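PDB 3KPB: L-aspartate semialdehyde sulfurtransferase from Methanocaldococcus jannaschii, which probably makes homocysteine from aspartate semialdehyde and sulfide together with MJ0099, and binds S-adenosylmethionine and methylthioadenosine through its C-terminal CBS domain pair. Local coordinates for residues I6-P11 against V105-V109; V38-L44 against V99-V105. The contacts are given in a common frame with arbitrary orientation. Numbering follows the deposited sequence.

How the contacts relate
Both contacts join the two CBS motifs of this C-terminal domain pair, each pairing a piece of the first motif with a piece of the second. Contact 2 is nested along the chain inside the loop that contact 1 closes: residues 6-11 come first, then 38-44, then 99-105 and 105-109. Their centres lie 13 Å apart and they share Val105, where the turn after strand 95-99 passes into strand 105-110. In contact 1 that strand is met by the loop after helix 3-6, at the start of this chain; in contact 2 the two equivalent hairpin loops meet. Val106 links them by packing against Val99 and Asp100. This is a CBS pair, whose clefts bind S-adenosylmethionine and methylthioadenosine.

Contact 1: I6-P11 against V105-V109; sequences ILSKPP and VVGIV
In this CBS domain pair, the irregular linker after helix 3-6, bent at Ser8 (phi/psi -119/-12) and extended from Lys9 to Pro11, lies over strand 105-110 of the second motif. The CA atoms of Pro11 and Gly107 come closest, at 4.3 Å. Val105 O lies 3.6 Å from Pro11 CG and Val105 CG1 4.2 Å from Pro11 CB. Val106 (-98/-17) and Gly107 (175/-166) form a classic beta bulge opposite Val98. Glycine suits the second position: a CB would clash with Leu7 CG, whereas Gly107 CA packs 3.9 Å from Pro11 CB. Ile108 returns to beta geometry, its side chain leading away to His34, which, like Ser8, binds methylthioadenosine. Val109 CG2, beside helix 111-118, receives Leu7 CD1 at 3.8 Å (off-well chi1 -96°, chi2 22°) and Ile6 CD1 at 4.2 Å (chi1 p, chi2 t). Water joins the backbones: water 2 donates to Lys9 O (2.7 Å) and Val106 O (2.8 Å), and water 1 accepts from Ile108 N (2.9 Å) and donates weakly to Lys9 O (3.4 Å).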
ATOM      1  N   ILE A   6      18.907  14.831   5.627  1.00 38.46           N
ATOM      2  CA  ILE A   6      18.039  14.764   4.449  1.00 37.04           C
ATOM      3  C   ILE A   6      16.567  14.987   4.780  1.00 35.88           C
ATOM      4  O   ILE A   6      15.712  15.001   3.889  1.00 35.83           O
ATOM      5  CB  ILE A   6      18.208  13.430   3.684  1.00 37.17           C
ATOM      6  CG1 ILE A   6      17.509  12.279   4.432  1.00 37.05           C
ATOM      7  CG2 ILE A   6      19.692  13.138   3.445  1.00 37.24           C
ATOM      8  CD1 ILE A   6      17.083  11.128   3.531  1.00 37.09           C
ATOM      9  N   LEU A   7      16.283  15.157   6.069  1.00 34.31           N
ATOM     10  CA  LEU A   7      14.943  15.485   6.529  1.00 32.69           C
ATOM     11  C   LEU A   7      14.568  16.886   6.067  1.00 31.49           C
ATOM     12  O   LEU A   7      15.322  17.840   6.276  1.00 31.38           O
ATOM     13  CB  LEU A   7      14.876  15.380   8.051  1.00 32.76           C
ATOM     14  CG  LEU A   7      14.347  14.085   8.685  1.00 32.63           C
ATOM     15  CD1 LEU A   7      14.442  12.841   7.761  1.00 32.37           C
ATOM     16  CD2 LEU A   7      15.039  13.825  10.008  1.00 32.00           C
ATOM     17  N   SER A   8      13.400  17.006   5.445  1.00 29.81           N
ATOM     18  CA  SER A   8      13.020  18.236   4.762  1.00 28.26           C
ATOM     19  C   SER A   8      11.759  18.893   5.320  1.00 27.28           C
ATOM     20  O   SER A   8      11.459  20.046   5.000  1.00 26.78           O
ATOM     21  CB  SER A   8      12.834  17.956   3.270  1.00 28.18           C
ATOM     22  OG  SER A   8      11.782  17.021   3.064  1.00 28.24           O
ATOM     23  N   LYS A   9      11.028  18.169   6.159  1.00 26.26           N
ATOM     24  CA  LYS A   9       9.703  18.603   6.585  1.00 25.37           C
ATOM     25  C   LYS A   9       9.401  18.079   7.982  1.00 24.98           C
ATOM     26  O   LYS A   9      10.073  17.147   8.439  1.00 24.80           O
ATOM     27  CB  LYS A   9       8.662  18.084   5.595  1.00 25.23           C
ATOM     28  CG  LYS A   9       8.647  16.570   5.476  1.00 24.60           C
ATOM     29  CD  LYS A   9       7.864  16.140   4.270  1.00 24.13           C
ATOM     30  CE  LYS A   9       7.743  14.636   4.191  1.00 25.41           C
ATOM     31  NZ  LYS A   9       7.093  14.233   2.897  1.00 26.45           N
ATOM     32  N   PRO A  10       8.389  18.663   8.665  1.00 24.58           N
ATOM     33  CA  PRO A  10       8.047  18.216  10.015  1.00 23.96           C
ATOM     34  C   PRO A  10       7.521  16.783  10.043  1.00 22.96           C
ATOM     35  O   PRO A  10       7.000  16.302   9.033  1.00 22.91           O
ATOM     36  CB  PRO A  10       6.926  19.180  10.432  1.00 24.18           C
ATOM     37  CG  PRO A  10       7.077  20.358   9.546  1.00 24.66           C
ATOM     38  CD  PRO A  10       7.543  19.797   8.246  1.00 24.64           C
ATOM     39  N   PRO A  11       7.662  16.097  11.192  1.00 21.91           N
ATOM     40  CA  PRO A  11       7.055  14.782  11.331  1.00 20.80           C
ATOM     41  C   PRO A  11       5.531  14.901  11.411  1.00 19.54           C
ATOM     42  O   PRO A  11       5.015  15.910  11.894  1.00 19.65           O
ATOM     43  CB  PRO A  11       7.635  14.261  12.650  1.00 20.86           C
ATOM     44  CG  PRO A  11       7.969  15.474  13.432  1.00 21.57           C
ATOM     45  CD  PRO A  11       8.263  16.578  12.456  1.00 22.02           C
ATOM     46  N   VAL A 105       9.849  11.112  17.797  1.00 17.16           N
ATOM     47  CA  VAL A 105       9.852  10.982  16.342  1.00 17.06           C
ATOM     48  C   VAL A 105      10.287  12.306  15.717  1.00 17.43           C
ATOM     49  O   VAL A 105       9.599  13.318  15.858  1.00 17.99           O
ATOM     50  CB  VAL A 105       8.462  10.533  15.801  1.00 16.61           C
ATOM     51  CG1 VAL A 105       8.463  10.482  14.277  1.00 16.82           C
ATOM     52  CG2 VAL A 105       8.070   9.169  16.379  1.00 16.57           C
ATOM     53  N   VAL A 106      11.428  12.306  15.031  1.00 17.74           N
ATOM     54  CA  VAL A 106      11.950  13.556  14.472  1.00 18.58           C
ATOM     55  C   VAL A 106      11.600  13.724  12.991  1.00 18.67           C
ATOM     56  O   VAL A 106      11.687  14.828  12.443  1.00 19.08           O
ATOM     57  CB  VAL A 106      13.477  13.732  14.721  1.00 18.83           C
ATOM     58  CG1 VAL A 106      13.762  13.885  16.218  1.00 19.69           C
ATOM     59  CG2 VAL A 106      14.264  12.574  14.133  1.00 19.55           C
ATOM     60  N   GLY A 107      11.212  12.623  12.351  1.00 18.61           N
ATOM     61  CA  GLY A 107      10.788  12.650  10.958  1.00 18.73           C
ATOM     62  C   GLY A 107      10.513  11.261  10.428  1.00 18.66           C
ATOM     63  O   GLY A 107      10.398  10.302  11.198  1.00 18.23           O
ATOM     64  N   ILE A 108      10.400  11.158   9.108  1.00 19.04           N
ATOM     65  CA  ILE A 108      10.249   9.873   8.442  1.00 20.22           C
ATOM     66  C   ILE A 108      10.986   9.895   7.108  1.00 20.41           C
ATOM     67  O   ILE A 108      11.030  10.922   6.423  1.00 20.41           O
ATOM     68  CB  ILE A 108       8.759   9.468   8.267  1.00 20.45           C
ATOM     69  CG1 ILE A 108       8.648   8.055   7.685  1.00 21.34           C
ATOM     70  CG2 ILE A 108       8.007  10.487   7.402  1.00 21.17           C
ATOM     71  CD1 ILE A 108       7.414   7.306   8.117  1.00 22.43           C
ATOM     72  N   VAL A 109      11.586   8.757   6.772  1.00 20.95           N
ATOM     73  CA  VAL A 109      12.288   8.568   5.509  1.00 21.69           C
ATOM     74  C   VAL A 109      11.580   7.500   4.674  1.00 21.84           C
ATOM     75  O   VAL A 109      11.318   6.398   5.156  1.00 21.32           O
ATOM     76  CB  VAL A 109      13.772   8.177   5.744  1.00 21.87           C
ATOM     77  CG1 VAL A 109      14.441   7.745   4.449  1.00 22.47           C
ATOM     78  CG2 VAL A 109      14.533   9.344   6.355  1.00 22.41           C
TER
HETATM   79  O   HOH W   1      10.108  13.759   7.794  1.00 21.32           O
HETATM   80  O   HOH W   2      12.001  16.112  10.021  1.00 35.85           O

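Contact 2: V38-L44 against V99-V105; sequences VDEHGKL and VDDYRRV
This is a loop-to-loop contact between the two repeats of a CBS pair: each segment is a hairpin loop with its flanking strand ends, joining strands 35-38 and 44-48 in the first motif, 95-99 and 105-110 in the second. Type I turns run alike from Asp39 to Gly42 and from Asp100 to Arg103, closed by Gly42 N to Asp39 O (2.9 Å) with Asp39 N to Lys43 O (2.8 Å), and by Arg103 N to Asp100 O with Asp100 N to Arg104 O (both 3.1 Å). Each opening aspartate, chi1 p, forms an Asx turn: Asp39 OD1 accepts from His41 N (2.9 Å) and Lys43 N (3.1 Å), Asp100 OD1 from Tyr102 N (2.9 Å) and Arg104 N (3.0 Å). The residue closing each turn has positive phi, Gly42 at 85/10 and Arg103 at 72/18; a CB on Gly42 would jam against His41 O and crowd Arg104 NH1. Lys43 and Arg104 CA atoms stand nearest (4.7 Å). One direct backbone hydrogen bond joins the segments, Leu44 N to Arg103 O, 2.9 Å at 169°.

At the strand ends, apolar Val38 CG1 meets Val105 CG2 at 3.7 Å, while Leu44 (chi1 t, chi2 p) sets CD1 3.9 Å from Val105 CG2 and CD2 3.8 Å from Val99 CG1, CD2 also covering one face of the Arg103 guanidinium. Lys43 NZ lies 3.3 Å from Arg104 NH2, a like-charge approach; His41 O accepts from Lys43 NZ (3.2 Å) and, through water 3, reaches Arg104 NH2. Water 4 donates to Gly42 O (2.6 Å) and accepts from Val105 N (2.8 Å).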
ATOM      1  N   VAL A  38       2.476   7.787  18.376  1.00 15.69           N
ATOM      2  CA  VAL A  38       3.207   8.184  19.572  1.00 17.07           C
ATOM      3  C   VAL A  38       2.279   8.165  20.776  1.00 18.19           C
ATOM      4  O   VAL A  38       1.052   8.283  20.628  1.00 18.16           O
ATOM      5  CB  VAL A  38       3.876   9.572  19.420  1.00 16.96           C
ATOM      6  CG1 VAL A  38       4.961   9.527  18.353  1.00 16.91           C
ATOM      7  CG2 VAL A  38       2.838  10.665  19.115  1.00 17.31           C
ATOM      8  N   ASP A  39       2.862   7.997  21.962  1.00 19.84           N
ATOM      9  CA  ASP A  39       2.075   8.073  23.183  1.00 21.51           C
ATOM     10  C   ASP A  39       1.853   9.527  23.595  1.00 22.35           C
ATOM     11  O   ASP A  39       2.270  10.456  22.890  1.00 22.43           O
ATOM     12  CB  ASP A  39       2.661   7.210  24.318  1.00 21.55           C
ATOM     13  CG  ASP A  39       4.072   7.618  24.732  1.00 22.27           C
ATOM     14  OD1 ASP A  39       4.462   8.799  24.583  1.00 22.13           O
ATOM     15  OD2 ASP A  39       4.795   6.733  25.239  1.00 23.52           O
ATOM     16  N   GLU A  40       1.179   9.711  24.725  1.00 23.68           N
ATOM     17  CA  GLU A  40       0.792  11.040  25.193  1.00 24.69           C
ATOM     18  C   GLU A  40       2.010  11.905  25.529  1.00 24.90           C
ATOM     19  O   GLU A  40       1.887  13.115  25.748  1.00 25.29           O
ATOM     20  CB  GLU A  40      -0.184  10.935  26.377  1.00 24.98           C
ATOM     21  CG  GLU A  40       0.422  10.463  27.709  1.00 26.25           C
ATOM     22  CD  GLU A  40       0.569   8.945  27.840  1.00 27.89           C
ATOM     23  OE1 GLU A  40       0.873   8.486  28.961  1.00 28.62           O
ATOM     24  OE2 GLU A  40       0.383   8.211  26.843  1.00 28.52           O
ATOM     25  N   HIS A  41       3.186  11.273  25.558  1.00 24.86           N
ATOM     26  CA  HIS A  41       4.435  12.001  25.775  1.00 24.70           C
ATOM     27  C   HIS A  41       5.282  12.208  24.503  1.00 24.22           C
ATOM     28  O   HIS A  41       6.408  12.699  24.593  1.00 24.38           O
ATOM     29  CB  HIS A  41       5.241  11.348  26.907  1.00 25.00           C
ATOM     30  CG  HIS A  41       4.529  11.370  28.223  1.00 25.92           C
ATOM     31  ND1 HIS A  41       4.479  12.493  29.021  1.00 27.00           N
ATOM     32  CD2 HIS A  41       3.803  10.422  28.864  1.00 26.81           C
ATOM     33  CE1 HIS A  41       3.767  12.233  30.103  1.00 27.12           C
ATOM     34  NE2 HIS A  41       3.345  10.983  30.032  1.00 27.45           N
ATOM     35  N   GLY A  42       4.746  11.857  23.332  1.00 23.30           N
ATOM     36  CA  GLY A  42       5.453  12.082  22.059  1.00 22.38           C
ATOM     37  C   GLY A  42       6.438  10.982  21.696  1.00 21.61           C
ATOM     38  O   GLY A  42       7.215  11.112  20.746  1.00 21.89           O
ATOM     39  N   LYS A  43       6.392   9.884  22.444  1.00 20.64           N
ATOM     40  CA  LYS A  43       7.316   8.772  22.228  1.00 19.70           C
ATOM     41  C   LYS A  43       6.716   7.696  21.344  1.00 18.45           C
ATOM     42  O   LYS A  43       5.554   7.315  21.516  1.00 18.24           O
ATOM     43  CB  LYS A  43       7.745   8.149  23.560  1.00 20.07           C
ATOM     44  CG  LYS A  43       8.275   9.132  24.609  1.00 21.63           C
ATOM     45  CD  LYS A  43       9.298  10.104  24.027  1.00 23.96           C
ATOM     46  CE  LYS A  43      10.059  10.820  25.138  1.00 25.53           C
ATOM     47  NZ  LYS A  43       9.220  11.818  25.874  1.00 26.61           N
ATOM     48  N   LEU A  44       7.530   7.173  20.429  1.00 17.26           N
ATOM     49  CA  LEU A  44       7.075   6.177  19.458  1.00 16.34           C
ATOM     50  C   LEU A  44       6.567   4.889  20.108  1.00 16.22           C
ATOM     51  O   LEU A  44       7.248   4.296  20.946  1.00 16.62           O
ATOM     52  CB  LEU A  44       8.191   5.852  18.460  1.00 16.07           C
ATOM     53  CG  LEU A  44       7.848   4.865  17.338  1.00 14.73           C
ATOM     54  CD1 LEU A  44       6.912   5.486  16.304  1.00 15.51           C
ATOM     55  CD2 LEU A  44       9.123   4.382  16.682  1.00 14.86           C
ATOM     56  N   VAL A  99      13.977   8.393  14.759  1.00 16.11           N
ATOM     57  CA  VAL A  99      13.861   8.616  16.202  1.00 16.50           C
ATOM     58  C   VAL A  99      15.164   9.156  16.780  1.00 16.62           C
ATOM     59  O   VAL A  99      16.238   8.983  16.190  1.00 16.79           O
ATOM     60  CB  VAL A  99      13.425   7.325  16.984  1.00 16.54           C
ATOM     61  CG1 VAL A  99      12.036   6.869  16.548  1.00 16.79           C
ATOM     62  CG2 VAL A  99      14.442   6.191  16.828  1.00 16.95           C
ATOM     63  N   ASP A 100      15.061   9.828  17.923  1.00 16.54           N
ATOM     64  CA  ASP A 100      16.248  10.220  18.675  1.00 16.66           C
ATOM     65  C   ASP A 100      16.486   9.253  19.848  1.00 16.58           C
ATOM     66  O   ASP A 100      15.781   8.241  19.989  1.00 16.03           O
ATOM     67  CB  ASP A 100      16.183  11.699  19.119  1.00 16.89           C
ATOM     68  CG  ASP A 100      15.057  11.991  20.114  1.00 17.04           C
ATOM     69  OD1 ASP A 100      14.535  11.051  20.754  1.00 17.20           O
ATOM     70  OD2 ASP A 100      14.708  13.187  20.274  1.00 18.07           O
ATOM     71  N   ASP A 101      17.472   9.570  20.684  1.00 16.69           N
ATOM     72  CA  ASP A 101      17.834   8.722  21.824  1.00 17.07           C
ATOM     73  C   ASP A 101      16.747   8.628  22.909  1.00 16.74           C
ATOM     74  O   ASP A 101      16.814   7.748  23.768  1.00 16.98           O
ATOM     75  CB  ASP A 101      19.159   9.186  22.451  1.00 17.54           C
ATOM     76  CG  ASP A 101      20.394   8.711  21.676  1.00 18.99           C
ATOM     77  OD1 ASP A 101      20.293   7.789  20.836  1.00 20.68           O
ATOM     78  OD2 ASP A 101      21.487   9.257  21.928  1.00 20.96           O
ATOM     79  N   TYR A 102      15.762   9.528  22.879  1.00 16.19           N
ATOM     80  CA  TYR A 102      14.660   9.502  23.852  1.00 16.43           C
ATOM     81  C   TYR A 102      13.378   8.924  23.259  1.00 16.90           C
ATOM     82  O   TYR A 102      12.323   8.948  23.897  1.00 17.14           O
ATOM     83  CB  TYR A 102      14.434  10.900  24.443  1.00 16.47           C
ATOM     84  CG  TYR A 102      15.614  11.347  25.261  1.00 16.20           C
ATOM     85  CD1 TYR A 102      15.705  11.012  26.610  1.00 17.34           C
ATOM     86  CD2 TYR A 102      16.672  12.056  24.677  1.00 16.92           C
ATOM     87  CE1 TYR A 102      16.800  11.385  27.367  1.00 17.48           C
ATOM     88  CE2 TYR A 102      17.780  12.440  25.430  1.00 17.32           C
ATOM     89  CZ  TYR A 102      17.832  12.099  26.777  1.00 17.55           C
ATOM     90  OH  TYR A 102      18.906  12.459  27.557  1.00 18.68           O
ATOM     91  N   ARG A 103      13.492   8.397  22.038  1.00 17.22           N
ATOM     92  CA  ARG A 103      12.374   7.774  21.306  1.00 18.14           C
ATOM     93  C   ARG A 103      11.324   8.761  20.773  1.00 17.75           C
ATOM     94  O   ARG A 103      10.201   8.368  20.436  1.00 17.62           O
ATOM     95  CB  ARG A 103      11.724   6.650  22.131  1.00 18.74           C
ATOM     96  CG  ARG A 103      12.310   5.280  21.864  1.00 21.56           C
ATOM     97  CD  ARG A 103      11.380   4.466  20.989  1.00 25.46           C
ATOM     98  NE  ARG A 103      12.112   3.597  20.074  1.00 28.27           N
ATOM     99  CZ  ARG A 103      11.554   2.672  19.298  1.00 29.34           C
ATOM    100  NH1 ARG A 103      10.242   2.470  19.325  1.00 30.29           N
ATOM    101  NH2 ARG A 103      12.315   1.939  18.496  1.00 30.35           N
ATOM    102  N   ARG A 104      11.691  10.038  20.688  1.00 17.50           N
ATOM    103  CA  ARG A 104      10.849  11.028  20.014  1.00 17.67           C
ATOM    104  C   ARG A 104      10.945  10.852  18.501  1.00 17.55           C
ATOM    105  O   ARG A 104      12.004  10.504  17.977  1.00 17.73           O
ATOM    106  CB  ARG A 104      11.269  12.453  20.375  1.00 17.91           C
ATOM    107  CG  ARG A 104      11.103  12.793  21.830  1.00 19.66           C
ATOM    108  CD  ARG A 104      11.292  14.275  22.074  1.00 22.04           C
ATOM    109  NE  ARG A 104      11.187  14.544  23.502  1.00 24.20           N
ATOM    110  CZ  ARG A 104      10.052  14.816  24.138  1.00 25.34           C
ATOM    111  NH1 ARG A 104       8.900  14.885  23.475  1.00 26.13           N
ATOM    112  NH2 ARG A 104      10.076  15.028  25.453  1.00 25.96           N
ATOM    113  N   VAL A 105       9.849  11.112  17.797  1.00 17.16           N
ATOM    114  CA  VAL A 105       9.852  10.982  16.342  1.00 17.06           C
ATOM    115  C   VAL A 105      10.287  12.306  15.717  1.00 17.43           C
ATOM    116  O   VAL A 105       9.599  13.318  15.858  1.00 17.99           O
ATOM    117  CB  VAL A 105       8.462  10.533  15.801  1.00 16.61           C
ATOM    118  CG1 VAL A 105       8.463  10.482  14.277  1.00 16.82           C
ATOM    119  CG2 VAL A 105       8.070   9.169  16.379  1.00 16.57           C
TER
HETATM  120  O   HOH W   3       7.651  14.083  26.763  1.00 29.01           O
HETATM  121  O   HOH W   4       7.539  12.557  18.624  1.00 29.76           O